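Local coordinates for beta-glucosidase (Saccharopolyspora erythraea D, PDB 5M6G), which probably hydrolyses terminal, non-reducing beta-D-glucosyl residues to release beta-D-glucose, as a member of glycosyl hydrolase family 3, at residues Ser201-Ala206 / Phe606-Gly611. Numbering follows the deposited sequence.
Sequences SENASA and FPHGFG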
# COMPACT_ATOMS: atom_id res chain seq x y z
N SER A 201 -9.91 5.90 13.11
CA SER A 201 -10.69 5.95 11.88
C SER A 201 -10.61 7.32 11.21
O SER A 201 -10.66 7.40 9.98
CB SER A 201 -12.16 5.59 12.17
OG SER A 201 -12.73 6.58 12.99
N GLU A 202 -10.51 8.40 12.00
CA GLU A 202 -10.24 9.72 11.45
C GLU A 202 -9.04 9.70 10.51
O GLU A 202 -9.07 10.29 9.43
CB GLU A 202 -10.00 10.72 12.59
CG GLU A 202 -8.97 11.82 12.26
CD GLU A 202 -7.92 12.04 13.36
OE1 GLU A 202 -8.25 11.95 14.56
OE2 GLU A 202 -6.74 12.29 13.01
N ASN A 203 -7.96 9.06 10.95
CA ASN A 203 -6.72 9.06 10.17
C ASN A 203 -6.97 8.51 8.78
O ASN A 203 -6.83 9.22 7.77
CB ASN A 203 -5.63 8.25 10.89
CG ASN A 203 -5.19 8.87 12.22
OD1 ASN A 203 -5.15 10.09 12.36
ND2 ASN A 203 -4.82 8.02 13.19
N ALA A 204 -7.38 7.24 8.71
CA ALA A 204 -7.58 6.60 7.42
C ALA A 204 -8.64 7.31 6.61
O ALA A 204 -8.47 7.51 5.40
CB ALA A 204 -7.94 5.13 7.62
N SER A 205 -9.76 7.70 7.24
CA SER A 205 -10.83 8.35 6.49
C SER A 205 -10.35 9.62 5.80
O SER A 205 -10.65 9.85 4.62
CB SER A 205 -12.01 8.66 7.41
OG SER A 205 -12.61 7.47 7.89
N ALA A 206 -9.60 10.46 6.52
CA ALA A 206 -9.09 11.67 5.90
C ALA A 206 -8.15 11.36 4.75
O ALA A 206 -8.14 12.08 3.74
CB ALA A 206 -8.37 12.52 6.96
N PHE A 606 4.40 7.96 24.27
CA PHE A 606 3.96 9.15 23.55
C PHE A 606 2.53 8.93 23.07
O PHE A 606 2.24 7.89 22.44
CB PHE A 606 4.86 9.45 22.33
CG PHE A 606 6.33 9.52 22.63
CD1 PHE A 606 6.86 10.62 23.27
CD2 PHE A 606 7.17 8.49 22.24
CE1 PHE A 606 8.23 10.69 23.54
CE2 PHE A 606 8.54 8.56 22.51
CZ PHE A 606 9.06 9.65 23.17
N PRO A 607 1.63 9.88 23.28
CA PRO A 607 0.24 9.70 22.84
C PRO A 607 0.07 9.97 21.35
O PRO A 607 0.89 10.62 20.70
CB PRO A 607 -0.53 10.73 23.66
CG PRO A 607 0.47 11.87 23.81
CD PRO A 607 1.84 11.20 23.91
N HIS A 608 -1.04 9.47 20.83
CA HIS A 608 -1.49 9.82 19.49
C HIS A 608 -1.52 11.33 19.32
O HIS A 608 -1.94 12.06 20.22
CB HIS A 608 -2.88 9.22 19.26
CG HIS A 608 -3.39 9.38 17.87
ND1 HIS A 608 -3.90 10.56 17.39
CD2 HIS A 608 -3.46 8.50 16.84
CE1 HIS A 608 -4.26 10.41 16.13
NE2 HIS A 608 -4.01 9.17 15.77
N GLY A 609 -1.04 11.81 18.18
CA GLY A 609 -1.02 13.24 17.93
C GLY A 609 0.18 13.98 18.48
O GLY A 609 0.28 15.19 18.28
N PHE A 610 1.08 13.30 19.17
CA PHE A 610 2.25 13.94 19.77
C PHE A 610 3.29 14.24 18.70
O PHE A 610 3.53 13.43 17.80
CB PHE A 610 2.85 13.04 20.85
CG PHE A 610 4.03 13.65 21.57
CD1 PHE A 610 3.83 14.52 22.63
CD2 PHE A 610 5.32 13.35 21.19
CE1 PHE A 610 4.91 15.08 23.29
CE2 PHE A 610 6.41 13.90 21.85
CZ PHE A 610 6.20 14.77 22.89
N GLY A 611 3.90 15.41 18.80
CA GLY A 611 5.02 15.75 17.94
C GLY A 611 5.65 17.07 18.34
O GLY A 611 4.95 18.08 18.44
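Between helix 201-206 and the loop 606-611 the backbones stay well apart, the closest CA atoms, those of N203 and G609, lying 10.5 Å apart, and the gap is spanned jointly by the side chains of H608 and N203. The CG of H608 lies anti to the backbone N (chi1 -174°), which extends the imidazole from the loop toward the helix, where the amide of N203 approaches its NE2 edge from the opposite direction. The two planes are only 15° apart, and the amide carbon CG of N203 lies in the ring plane, 3.8 Å from NE2 of H608, so this is an edge contact without stacking. P607 to F610 form a type II beta turn, closed by F610 N to P607 O (3.1 Å), with H608 and the positive-phi G609 at its corners. Helix 201-206 belongs to the N-terminal, TIM-barrel-clan domain of family 3 and the loop to the C-terminal domain, so the contact lies across the two. With an alanine at N203 the amide is lost, and the NE2 edge of H608 would probably face a gap on the helix side. H608 also touches E199, a ligand of a bound magnesium ion that lies about 7 Å from the histidine side chain.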